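Long-range contact in TRAP-type C4-dicarboxylate:H+ symport system substrate-binding component DctP (Shewanella oneidensis, PDB 4MX6), which probably captures succinate and related C4-dicarboxylates in the periplasm and delivers them to a TRAP-type proton symport system: residues Lys177-Ala182 and Val198-Ser203. Numbering follows the deposited sequence. Where two conformers were deposited one is given.
Sequences KFRVMA and VKKPFS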
loop_
_atom_site.group_PDB
_atom_site.type_symbol
_atom_site.label_atom_id
_atom_site.label_comp_id
_atom_site.label_asym_id
_atom_site.label_seq_id
_atom_site.Cartn_x
_atom_site.Cartn_y
_atom_site.Cartn_z
ATOM N N LYS A 177 15.640 -12.087 -8.261
ATOM C CA LYS A 177 14.602 -11.295 -8.911
ATOM C C LYS A 177 13.456 -11.068 -7.933
ATOM O O LYS A 177 12.880 -12.035 -7.424
ATOM C CB LYS A 177 14.080 -12.031 -10.153
ATOM C CG LYS A 177 15.003 -11.946 -11.358
ATOM C CD LYS A 177 14.496 -12.747 -12.558
ATOM C CE LYS A 177 14.660 -14.229 -12.363
ATOM N NZ LYS A 177 14.792 -14.891 -13.689
ATOM N N PHE A 178 13.125 -9.802 -7.674
ATOM C CA PHE A 178 12.001 -9.444 -6.814
ATOM C C PHE A 178 10.963 -8.679 -7.614
ATOM O O PHE A 178 11.283 -7.698 -8.276
ATOM C CB PHE A 178 12.452 -8.553 -5.649
ATOM C CG PHE A 178 13.216 -9.283 -4.573
ATOM C CD1 PHE A 178 14.577 -9.508 -4.698
ATOM C CD2 PHE A 178 12.578 -9.720 -3.422
ATOM C CE1 PHE A 178 15.280 -10.157 -3.709
ATOM C CE2 PHE A 178 13.288 -10.378 -2.426
ATOM C CZ PHE A 178 14.637 -10.588 -2.575
ATOM N N ARG A 179 9.707 -9.095 -7.523
ATOM C CA ARG A 179 8.632 -8.232 -7.994
ATOM C C ARG A 179 8.554 -7.012 -7.091
ATOM O O ARG A 179 8.727 -7.114 -5.877
ATOM C CB ARG A 179 7.298 -8.962 -7.979
ATOM C CG ARG A 179 6.103 -8.098 -8.399
ATOM C CD ARG A 179 5.373 -7.479 -7.208
ATOM N NE ARG A 179 4.268 -6.623 -7.646
ATOM C CZ ARG A 179 3.376 -6.078 -6.826
ATOM N NH1 ARG A 179 2.452 -5.265 -7.314
ATOM N NH2 ARG A 179 3.410 -6.324 -5.530
ATOM N N VAL A 180 8.260 -5.869 -7.700
ATOM C CA VAL A 180 7.914 -4.650 -6.976
ATOM C C VAL A 180 6.622 -4.071 -7.552
ATOM O O VAL A 180 6.294 -4.251 -8.731
ATOM C CB VAL A 180 9.031 -3.572 -7.019
ATOM C CG1 VAL A 180 10.219 -4.011 -6.180
ATOM C CG2 VAL A 180 9.428 -3.240 -8.449
ATOM N N MET A 181 5.909 -3.344 -6.696
ATOM C CA MET A 181 4.915 -2.390 -7.162
ATOM C C MET A 181 5.594 -1.426 -8.134
ATOM O O MET A 181 6.814 -1.260 -8.108
ATOM C CB MET A 181 4.322 -1.628 -5.973
ATOM C CG MET A 181 3.548 -2.525 -5.012
ATOM S SD MET A 181 2.815 -1.672 -3.601
ATOM C CE MET A 181 4.225 -1.471 -2.510
ATOM N N ALA A 182 4.807 -0.760 -8.972
ATOM C CA ALA A 182 5.375 0.067 -10.034
ATOM C C ALA A 182 5.899 1.407 -9.508
ATOM O O ALA A 182 5.269 2.446 -9.667
ATOM C CB ALA A 182 4.370 0.270 -11.143
ATOM N N VAL A 198 11.515 -6.165 -10.703
ATOM C CA VAL A 198 10.612 -6.373 -11.828
ATOM C C VAL A 198 9.255 -5.749 -11.457
ATOM O O VAL A 198 8.616 -6.192 -10.507
ATOM C CB VAL A 198 10.444 -7.896 -12.123
ATOM C CG1 VAL A 198 9.573 -8.117 -13.341
ATOM C CG2 VAL A 198 11.808 -8.590 -12.299
ATOM N N LYS A 199 8.821 -4.701 -12.162
ATOM C CA LYS A 199 7.539 -4.071 -11.866
ATOM C C LYS A 199 6.415 -4.904 -12.470
ATOM O O LYS A 199 6.392 -5.126 -13.674
ATOM C CB LYS A 199 7.495 -2.644 -12.422
ATOM C CG LYS A 199 8.516 -1.687 -11.813
ATOM C CD LYS A 199 8.488 -0.332 -12.503
ATOM C CE LYS A 199 9.589 0.579 -11.989
ATOM N NZ LYS A 199 9.549 1.903 -12.640
ATOM N N LYS A 200 5.482 -5.352 -11.637
ATOM C CA LYS A 200 4.351 -6.154 -12.100
ATOM C C LYS A 200 3.111 -5.834 -11.278
ATOM O O LYS A 200 3.215 -5.518 -10.102
ATOM C CB LYS A 200 4.641 -7.657 -11.971
ATOM C CG LYS A 200 5.768 -8.181 -12.840
ATOM C CD LYS A 200 5.378 -8.197 -14.301
ATOM C CE LYS A 200 6.494 -8.733 -15.166
ATOM N NZ LYS A 200 6.068 -8.907 -16.578
ATOM N N PRO A 201 1.923 -5.960 -11.883
ATOM C CA PRO A 201 0.682 -5.733 -11.130
ATOM C C PRO A 201 0.457 -6.798 -10.056
ATOM O O PRO A 201 0.865 -7.959 -10.200
ATOM C CB PRO A 201 -0.394 -5.810 -12.204
ATOM C CG PRO A 201 0.204 -6.562 -13.292
ATOM C CD PRO A 201 1.663 -6.282 -13.293
ATOM N N PHE A 202 -0.239 -6.397 -9.003
ATOM C CA PHE A 202 -0.453 -7.246 -7.848
ATOM C C PHE A 202 -1.118 -8.558 -8.226
ATOM O O PHE A 202 -0.803 -9.593 -7.648
ATOM C CB PHE A 202 -1.301 -6.504 -6.825
ATOM C CG PHE A 202 -1.477 -7.229 -5.527
ATOM C CD1 PHE A 202 -0.382 -7.514 -4.721
ATOM C CD2 PHE A 202 -2.736 -7.612 -5.094
ATOM C CE1 PHE A 202 -0.553 -8.134 -3.502
ATOM C CE2 PHE A 202 -2.904 -8.226 -3.866
ATOM C CZ PHE A 202 -1.805 -8.502 -3.079
ATOM N N SER A 203 -2.043 -8.529 -9.181
ATOM C CA SER A 203 -2.780 -9.734 -9.551
ATOM C C SER A 203 -1.896 -10.871 -10.061
ATOM O O SER A 203 -2.316 -12.029 -10.054
ATOM C CB SER A 203 -3.826 -9.378 -10.603
ATOM O OG SER A 203 -3.208 -8.979 -11.813
HETATM O O HOH W 1 7.230 3.537 -11.807
#
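The strand of Phe-178 to Val-180 runs parallel to that of Val-198 and Lys-199, with Val-198 N bonded to Phe-178 O, Val-180 N to Val-198 O at 2.8 Å and, just past the end of the second strand, Lys-200 N to Val-180 O at 3.2 Å. The bridged pairs Arg-179 with Val-198 and Val-180 with Lys-199 have their side chains on opposite faces of this two-stranded sheet. On the Arg-179 face, the arginine has CG anti to its backbone N (chi1 177°) and crosses the Lys-200 side chain obliquely, CG lying 3.9 Å from Lys-200 CB. A bend at chi2 then turns CD aside. Its guanidinium takes Lys-200 O side-on: NE and NH1 of Arg-179 each donate to that one oxygen at 2.9 Å, and the oxygen lies only 2° out of the guanidinium plane, which probably limits rotation of the group. Met-181 N sits 3.7 Å above the guanidinium centre, while NH2 approaches the edge of the Phe-202 ring, the two planes 46° apart. On the other face, Val-180 CG2 touches Lys-199 CG at 3.8 Å; the extended lysine carries NZ to a salt bridge with Asp-184 and to a water weakly bonded to Ala-182 O. Strand 177-180, helix 184-191 and strand 196-199 form a beta-alpha-beta unit, and Val-180 packs on Leu-186 and Phe-190 of that helix. An alanine at Arg-179 would probably leave Lys-200 O without these two donors and succinate without the bond from NH2. With NE and NH1 both gripping the Lys-200 carbonyl, NH2 is placed to donate to succinate O3, consistent with the loop after strand 196-199 serving as a second shell that positions the succinate-binding Arg-179.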